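PDB 4OC9: putative O-acetylhomoserine (Thiol)-lyase, which probably catalyses, with pyridoxal 5'-phosphate as cofactor, the transfer of the aminocarboxypropyl group of O-acetylhomoserine to a sulfur nucleophile. Local coordinates for residues D[102-107]-D[115-120]; D[248-253]-D[259-264]; D[315-318]-D[323-326]. One frame throughout, in Å; residues are numbered along the deposited sequence.

Interaction 1 of 3, residues D[102-107]-D[115-120]; sequences VAYSNK and LISHTL
Three residues beyond Tyr104, which meets Ile116 across this contact, Lys107 NZ is gripped by side chains from elsewhere in the chain: it forms a salt bridge with Asp133 OD2 and hydrogen bonds with Gln158 OE1 and probably with Tyr326 OH. The chain reaches that lysine through an ST turn, in which Lys107 N donates to Ser105 OG over 3.1 Å. No hydrogen bond links 102-107 to 115-120, and the contact itself is apolar. Ile116 CG2 lies over one face of the Tyr104 ring, shifted toward its rim, in a CH-pi contact 4.1 Å from the centroid. The methyl comes closest to the ring at Tyr104 CD1, 3.7 Å from Ile116 CG2. With chi1 at 71°, Tyr104 holds CG between its backbone N and carbonyl carbon, which lays the ring along the helix flank. Its other end reaches Ser117, where Tyr104 OH and Ser117 CB are 3.5 Å apart without a polar bond; Ser117 OG instead bonds to Gln113 O, one turn earlier in the helix. The same Ile116 CG2 also meets Val102 CG2 at 3.9 Å, two residues back along the strand, so a single methyl bridges two inward-facing side chains. Leu92 of helix 84-93 and Phe150 of strand 146-152 pack against Ile116, and Ala127 touches both it and Tyr104. Strand 101-105 and helix 110-119 thus form the first two elements of a beta-alpha-beta crossover that returns to the parallel neighbour 126-130, at the edge of the large sheet of a fold-type-I pyridoxal-phosphate enzyme.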
loop_
_atom_site.group_PDB
_atom_site.type_symbol
_atom_site.label_atom_id
_atom_site.label_comp_id
_atom_site.label_asym_id
_atom_site.label_seq_id
_atom_site.Cartn_x
_atom_site.Cartn_y
_atom_site.Cartn_z
ATOM N N VAL D 102 -2.312 38.870 -6.387
ATOM C CA VAL D 102 -2.555 37.898 -7.438
ATOM C C VAL D 102 -3.953 38.126 -7.925
ATOM O O VAL D 102 -4.848 38.444 -7.137
ATOM C CB VAL D 102 -2.412 36.413 -6.977
ATOM C CG1 VAL D 102 -0.991 36.130 -6.494
ATOM C CG2 VAL D 102 -3.404 36.075 -5.864
ATOM N N ALA D 103 -4.143 37.924 -9.225
ATOM C CA ALA D 103 -5.448 38.075 -9.859
ATOM C C ALA D 103 -6.072 36.684 -10.002
ATOM O O ALA D 103 -5.416 35.754 -10.501
ATOM C CB ALA D 103 -5.309 38.717 -11.224
ATOM N N TYR D 104 -7.339 36.556 -9.612
ATOM C CA TYR D 104 -7.991 35.271 -9.700
ATOM C C TYR D 104 -9.427 35.332 -10.228
ATOM O O TYR D 104 -10.169 36.262 -9.971
ATOM C CB TYR D 104 -7.999 34.614 -8.313
ATOM C CG TYR D 104 -8.944 35.259 -7.303
ATOM C CD1 TYR D 104 -8.620 36.446 -6.652
ATOM C CD2 TYR D 104 -10.132 34.637 -6.955
ATOM C CE1 TYR D 104 -9.486 37.018 -5.726
ATOM C CE2 TYR D 104 -10.981 35.184 -6.014
ATOM C CZ TYR D 104 -10.657 36.379 -5.413
ATOM O OH TYR D 104 -11.512 36.911 -4.495
ATOM N N SER D 105 -9.795 34.309 -10.960
ATOM C CA SER D 105 -11.123 34.186 -11.529
ATOM C C SER D 105 -12.208 34.065 -10.458
ATOM O O SER D 105 -12.028 33.419 -9.416
ATOM C CB SER D 105 -11.177 32.954 -12.475
ATOM O OG SER D 105 -12.487 32.714 -12.931
ATOM N N ASN D 106 -13.338 34.692 -10.736
ATOM C CA ASN D 106 -14.476 34.693 -9.832
ATOM C C ASN D 106 -15.248 33.382 -9.953
ATOM O O ASN D 106 -16.222 33.150 -9.245
ATOM C CB ASN D 106 -15.405 35.872 -10.120
ATOM C CG ASN D 106 -16.064 35.800 -11.502
ATOM O OD1 ASN D 106 -15.591 35.140 -12.435
ATOM N ND2 ASN D 106 -17.143 36.528 -11.645
ATOM N N LYS D 107 -14.841 32.543 -10.901
ATOM C CA LYS D 107 -15.497 31.245 -11.095
ATOM C C LYS D 107 -14.488 30.076 -10.953
ATOM O O LYS D 107 -13.935 29.594 -11.943
ATOM C CB LYS D 107 -16.244 31.175 -12.427
ATOM C CG LYS D 107 -17.338 32.215 -12.540
ATOM C CD LYS D 107 -18.187 32.053 -13.779
ATOM C CE LYS D 107 -19.170 33.184 -13.844
ATOM N NZ LYS D 107 -20.136 33.000 -14.946
ATOM N N LEU D 115 -8.733 29.871 -0.158
ATOM C CA LEU D 115 -7.263 29.950 -0.092
ATOM C C LEU D 115 -6.739 31.276 -0.558
ATOM O O LEU D 115 -5.965 31.958 0.109
ATOM C CB LEU D 115 -6.630 28.887 -1.015
ATOM C CG LEU D 115 -5.140 29.057 -1.316
ATOM C CD1 LEU D 115 -4.292 28.955 -0.072
ATOM C CD2 LEU D 115 -4.643 28.061 -2.322
ATOM N N ILE D 116 -7.173 31.651 -1.738
ATOM C CA ILE D 116 -6.733 32.901 -2.338
ATOM C C ILE D 116 -7.308 34.175 -1.704
ATOM O O ILE D 116 -6.540 35.067 -1.361
ATOM C CB ILE D 116 -7.008 32.914 -3.868
ATOM C CG1 ILE D 116 -6.281 31.736 -4.547
ATOM C CG2 ILE D 116 -6.550 34.219 -4.496
ATOM C CD1 ILE D 116 -6.464 31.639 -6.047
ATOM N N SER D 117 -8.630 34.255 -1.527
ATOM C CA SER D 117 -9.246 35.481 -0.967
ATOM C C SER D 117 -9.152 35.634 0.543
ATOM O O SER D 117 -9.276 36.756 1.028
ATOM C CB SER D 117 -10.724 35.636 -1.384
ATOM O OG SER D 117 -11.531 34.680 -0.733
ATOM N N HIS D 118 -8.944 34.554 1.291
ATOM C CA HIS D 118 -8.839 34.698 2.748
ATOM C C HIS D 118 -7.540 34.218 3.360
ATOM O O HIS D 118 -6.816 34.990 3.979
ATOM C CB HIS D 118 -10.008 34.029 3.490
ATOM C CG HIS D 118 -11.348 34.587 3.128
ATOM N ND1 HIS D 118 -11.789 35.819 3.564
ATOM C CD2 HIS D 118 -12.375 34.054 2.420
ATOM C CE1 HIS D 118 -13.010 36.041 3.103
ATOM N NE2 HIS D 118 -13.392 34.980 2.417
ATOM N N THR D 119 -7.240 32.941 3.190
ATOM C CA THR D 119 -6.028 32.359 3.767
ATOM C C THR D 119 -4.704 33.014 3.388
ATOM O O THR D 119 -3.855 33.230 4.264
ATOM C CB THR D 119 -5.973 30.887 3.488
ATOM O OG1 THR D 119 -7.184 30.307 3.960
ATOM C CG2 THR D 119 -4.781 30.263 4.198
ATOM N N LEU D 120 -4.520 33.375 2.127
ATOM C CA LEU D 120 -3.271 34.043 1.728
ATOM C C LEU D 120 -3.056 35.441 2.386
ATOM O O LEU D 120 -1.909 35.922 2.397
ATOM C CB LEU D 120 -3.083 34.121 0.216
ATOM C CG LEU D 120 -2.858 32.792 -0.513
ATOM C CD1 LEU D 120 -2.784 33.038 -1.996
ATOM C CD2 LEU D 120 -1.598 32.103 -0.042
#

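Interaction 2 of 3, residues D[248-253]-D[259-264]; sequences LNLNTL and SIRVII
Leu250 spreads its two methyls over helix 257-270. Leu250 CD1 rests on the aliphatic part of Arg261, 3.8 Å from Arg261 CD and slightly farther from its CB, with the two side chains crossing at about a right angle. The other branch meets residues one helical turn apart: Leu250 CD2 is 4.4 Å from both Ile260 CG2 and Ile264 CD1. Leu253 adds an equally long touch from its CD1 to the same Ile260 methyl. In the fold, this is a connecting segment laid back over the helix that follows it; elsewhere on that helix, Ser259, Val262 and Ile263 pack on Ile79 of strand 77-81, an outermost strand of the large sheet within the chain. Arg261 starts with CG anti to the backbone N (chi1 -165°) and bends at chi3, so its carbons serve Leu250 while NH2 hydrogen-bonds Asn94 O. The leucine is positioned by a short 3-10 segment, 250-252, with an Asx turn at its start: Asn249 OD1 accepts from Asn251 N at 3.0 Å, the donor tilted 24° from the carbonyl plane. Farther out, Asn251 ND2 donates to Asn239 OD1, and Lys230 NZ donates to Leu253 O.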
loop_
_atom_site.group_PDB
_atom_site.type_symbol
_atom_site.label_atom_id
_atom_site.label_comp_id
_atom_site.label_asym_id
_atom_site.label_seq_id
_atom_site.Cartn_x
_atom_site.Cartn_y
_atom_site.Cartn_z
ATOM N N LEU D 248 23.111 31.555 -4.045
ATOM C CA LEU D 248 22.714 31.053 -5.359
ATOM C C LEU D 248 21.656 31.932 -5.992
ATOM O O LEU D 248 20.700 32.348 -5.328
ATOM C CB LEU D 248 22.122 29.659 -5.246
ATOM C CG LEU D 248 21.560 29.089 -6.559
ATOM C CD1 LEU D 248 22.636 28.925 -7.631
ATOM C CD2 LEU D 248 20.884 27.748 -6.281
ATOM N N ASN D 249 21.838 32.231 -7.278
ATOM C CA ASN D 249 20.883 33.060 -8.017
ATOM C C ASN D 249 20.302 32.143 -9.071
ATOM O O ASN D 249 21.016 31.657 -9.953
ATOM C CB ASN D 249 21.541 34.314 -8.607
ATOM C CG ASN D 249 20.534 35.234 -9.285
ATOM O OD1 ASN D 249 19.536 34.787 -9.844
ATOM N ND2 ASN D 249 20.815 36.529 -9.259
ATOM N N LEU D 250 19.007 31.896 -8.968
ATOM C CA LEU D 250 18.326 30.988 -9.900
ATOM C C LEU D 250 18.430 31.327 -11.373
ATOM O O LEU D 250 18.465 30.407 -12.185
ATOM C CB LEU D 250 16.855 30.816 -9.504
ATOM C CG LEU D 250 16.646 30.171 -8.130
ATOM C CD1 LEU D 250 15.198 30.207 -7.693
ATOM C CD2 LEU D 250 17.191 28.749 -8.104
ATOM N N ASN D 251 18.536 32.612 -11.726
ATOM C CA ASN D 251 18.631 32.962 -13.148
ATOM C C ASN D 251 19.923 32.457 -13.790
ATOM O O ASN D 251 20.096 32.541 -14.999
ATOM C CB ASN D 251 18.412 34.441 -13.415
ATOM C CG ASN D 251 19.508 35.315 -12.855
ATOM O OD1 ASN D 251 20.647 34.876 -12.699
ATOM N ND2 ASN D 251 19.173 36.577 -12.565
ATOM N N THR D 252 20.822 31.915 -12.976
ATOM C CA THR D 252 22.091 31.363 -13.456
ATOM C C THR D 252 21.985 29.898 -13.873
ATOM O O THR D 252 22.905 29.347 -14.467
ATOM C CB THR D 252 23.102 31.413 -12.290
ATOM O OG1 THR D 252 23.278 32.773 -11.912
ATOM C CG2 THR D 252 24.502 30.762 -12.527
ATOM N N LEU D 253 20.857 29.263 -13.560
ATOM C CA LEU D 253 20.681 27.837 -13.848
ATOM C C LEU D 253 20.074 27.474 -15.165
ATOM O O LEU D 253 19.130 28.096 -15.614
ATOM C CB LEU D 253 19.800 27.200 -12.746
ATOM C CG LEU D 253 20.263 27.325 -11.285
ATOM C CD1 LEU D 253 19.208 26.747 -10.353
ATOM C CD2 LEU D 253 21.614 26.655 -11.063
ATOM N N SER D 259 10.166 25.006 -11.235
ATOM C CA SER D 259 10.062 23.700 -10.586
ATOM C C SER D 259 11.177 23.526 -9.536
ATOM O O SER D 259 10.944 22.971 -8.457
ATOM C CB SER D 259 10.091 22.572 -11.619
ATOM O OG SER D 259 8.961 22.656 -12.477
ATOM N N ILE D 260 12.376 23.996 -9.862
ATOM C CA ILE D 260 13.493 23.891 -8.928
ATOM C C ILE D 260 13.171 24.597 -7.638
ATOM O O ILE D 260 13.423 24.062 -6.563
ATOM C CB ILE D 260 14.802 24.467 -9.505
ATOM C CG1 ILE D 260 15.334 23.588 -10.645
ATOM C CG2 ILE D 260 15.877 24.564 -8.444
ATOM C CD1 ILE D 260 15.636 22.129 -10.292
ATOM N N ARG D 261 12.585 25.785 -7.723
ATOM C CA ARG D 261 12.285 26.491 -6.499
ATOM C C ARG D 261 11.226 25.724 -5.705
ATOM O O ARG D 261 11.302 25.628 -4.501
ATOM C CB ARG D 261 11.948 27.985 -6.730
ATOM C CG ARG D 261 12.022 28.732 -5.401
ATOM C CD ARG D 261 12.157 30.268 -5.439
ATOM N NE ARG D 261 10.934 31.013 -5.473
ATOM C CZ ARG D 261 10.406 31.709 -4.464
ATOM N NH1 ARG D 261 11.001 31.901 -3.286
ATOM N NH2 ARG D 261 9.264 32.316 -4.693
ATOM N N VAL D 262 10.241 25.161 -6.393
ATOM C CA VAL D 262 9.198 24.401 -5.707
ATOM C C VAL D 262 9.847 23.289 -4.862
ATOM O O VAL D 262 9.415 23.002 -3.742
ATOM C CB VAL D 262 8.208 23.744 -6.692
ATOM C CG1 VAL D 262 7.237 22.842 -5.944
ATOM C CG2 VAL D 262 7.451 24.781 -7.500
ATOM N N ILE D 263 10.875 22.666 -5.410
ATOM C CA ILE D 263 11.538 21.601 -4.713
ATOM C C ILE D 263 12.457 22.035 -3.580
ATOM O O ILE D 263 12.261 21.633 -2.409
ATOM C CB ILE D 263 12.384 20.745 -5.661
ATOM C CG1 ILE D 263 11.489 20.045 -6.681
ATOM C CG2 ILE D 263 13.142 19.704 -4.858
ATOM C CD1 ILE D 263 12.231 19.232 -7.718
ATOM N N ILE D 264 13.462 22.832 -3.920
ATOM C CA ILE D 264 14.451 23.266 -2.920
ATOM C C ILE D 264 13.921 24.218 -1.843
ATOM O O ILE D 264 14.560 24.390 -0.801
ATOM C CB ILE D 264 15.705 23.867 -3.572
ATOM C CG1 ILE D 264 15.419 25.232 -4.208
ATOM C CG2 ILE D 264 16.292 22.859 -4.541
ATOM C CD1 ILE D 264 16.656 25.904 -4.776
#

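Interaction 3 of 3, residues D[315-318]-D[323-326]; sequences GVNY and SNAY
Val316 and Asn324 are joined by water rather than directly. One water molecule donates to Val316 O at 2.6 Å and to Asn324 OD1 at 2.9 Å, spanning two acceptors that stand 4.1 Å from each other and could not bond without it. With both protons given to these acceptors, the water probably helps keep OD1 turned toward the strand. The remaining contacts are van der Waals. Asn324 CB approaches Tyr318 O at 3.6 Å, and the rest of the amide runs on past that carbonyl, with Asn324 ND2 and Tyr318 O 3.8 Å apart and no hydrogen bond between them. With its CG anti to the backbone N (chi1 -160°), Asn324 extends from the loop into this position. The amide planes of Asn317 and Asn324 are 64° apart, and their OD1 atoms come no nearer than 4.0 Å. Strand 315-317 is an outermost strand of the five-stranded sheet within the chain, beside 342-346, and the contact joins it, mainly through the water, to the loop that leads into helix 327-333, for which Tyr326 occupies the N-cap position. Polar bonds to other parts of the chain hold the side chains around it: Asn317 ND2 reaches Ser344 OG on the adjacent strand, and Tyr318, whose CB points away from 323-326, bonds through OH to Ser340 O and packs on Ala300 and Ala304 of helix 276-309.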
loop_
_atom_site.group_PDB
_atom_site.type_symbol
_atom_site.label_atom_id
_atom_site.label_comp_id
_atom_site.label_asym_id
_atom_site.label_seq_id
_atom_site.Cartn_x
_atom_site.Cartn_y
_atom_site.Cartn_z
ATOM N N GLY D 315 -33.034 24.238 -15.516
ATOM C CA GLY D 315 -31.862 24.770 -16.211
ATOM C C GLY D 315 -30.731 23.778 -16.054
ATOM O O GLY D 315 -30.583 23.179 -14.993
ATOM N N VAL D 316 -29.940 23.613 -17.106
ATOM C CA VAL D 316 -28.839 22.704 -17.100
ATOM C C VAL D 316 -27.580 23.362 -17.587
ATOM O O VAL D 316 -27.566 23.970 -18.631
ATOM C CB VAL D 316 -29.094 21.480 -18.019
ATOM C CG1 VAL D 316 -27.889 20.529 -18.012
ATOM C CG2 VAL D 316 -30.340 20.722 -17.570
ATOM N N ASN D 317 -26.488 23.138 -16.869
ATOM C CA ASN D 317 -25.181 23.696 -17.242
ATOM C C ASN D 317 -24.218 22.653 -17.724
ATOM O O ASN D 317 -23.649 21.917 -16.902
ATOM C CB ASN D 317 -24.466 24.329 -16.104
ATOM C CG ASN D 317 -24.944 25.680 -15.768
ATOM O OD1 ASN D 317 -25.579 26.380 -16.560
ATOM N ND2 ASN D 317 -24.501 26.130 -14.632
ATOM N N TYR D 318 -24.056 22.540 -19.030
ATOM C CA TYR D 318 -23.114 21.566 -19.599
ATOM C C TYR D 318 -22.769 22.112 -20.998
ATOM O O TYR D 318 -23.635 22.419 -21.780
ATOM C CB TYR D 318 -23.651 20.126 -19.557
ATOM C CG TYR D 318 -22.621 19.098 -19.870
ATOM C CD1 TYR D 318 -21.671 18.738 -18.932
ATOM C CD2 TYR D 318 -22.625 18.432 -21.074
ATOM C CE1 TYR D 318 -20.722 17.782 -19.208
ATOM C CE2 TYR D 318 -21.673 17.472 -21.368
ATOM C CZ TYR D 318 -20.715 17.151 -20.422
ATOM O OH TYR D 318 -19.767 16.176 -20.740
ATOM N N SER D 323 -27.418 25.603 -26.503
ATOM C CA SER D 323 -27.920 26.847 -25.924
ATOM C C SER D 323 -27.038 27.345 -24.802
ATOM O O SER D 323 -27.221 28.465 -24.276
ATOM C CB SER D 323 -29.318 26.633 -25.345
ATOM O OG SER D 323 -30.225 26.228 -26.335
ATOM N N ASN D 324 -26.082 26.545 -24.392
ATOM C CA ASN D 324 -25.228 26.963 -23.283
ATOM C C ASN D 324 -24.328 28.150 -23.688
ATOM O O ASN D 324 -23.820 28.199 -24.790
ATOM C CB ASN D 324 -24.382 25.807 -22.777
ATOM C CG ASN D 324 -23.884 26.071 -21.365
ATOM O OD1 ASN D 324 -24.677 26.197 -20.409
ATOM N ND2 ASN D 324 -22.624 26.049 -21.202
ATOM N N ALA D 325 -24.063 29.041 -22.743
ATOM C CA ALA D 325 -23.252 30.241 -22.973
ATOM C C ALA D 325 -21.771 29.969 -23.286
ATOM O O ALA D 325 -21.100 30.821 -23.838
ATOM C CB ALA D 325 -23.344 31.158 -21.759
ATOM N N TYR D 326 -21.278 28.805 -22.903
ATOM C CA TYR D 326 -19.912 28.475 -23.159
ATOM C C TYR D 326 -19.753 27.500 -24.306
ATOM O O TYR D 326 -18.655 27.037 -24.558
ATOM C CB TYR D 326 -19.276 27.935 -21.867
ATOM C CG TYR D 326 -19.330 28.973 -20.781
ATOM C CD1 TYR D 326 -18.438 30.030 -20.774
ATOM C CD2 TYR D 326 -20.279 28.915 -19.763
ATOM C CE1 TYR D 326 -18.507 31.017 -19.802
ATOM C CE2 TYR D 326 -20.348 29.906 -18.777
ATOM C CZ TYR D 326 -19.460 30.945 -18.805
ATOM O OH TYR D 326 -19.495 31.895 -17.829
HETATM O O HOH W 1 -27.438 25.504 -20.731
#

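Overall arrangement
Interactions 1 and 3 meet directly, with Lys107 NZ 3.2 Å from Tyr326 OH, although their centres are 25 Å apart. Asp133 binds both of these atoms, so the loop just after strand 101-105 of the large sheet is tied to the loop following strand 315-317 of the smaller one. Interaction 2 stands apart, its nearest atoms about 11 Å from interaction 1 and about 29 Å from interaction 3, which lies across the chain's centre from it. Interaction 1 includes a strand of the seven-stranded sheet, and the helix of interaction 2 packs on strand 77-81 of it; Lys206, the predicted pyridoxal-phosphate lysine, follows that sheet's strand 199-203.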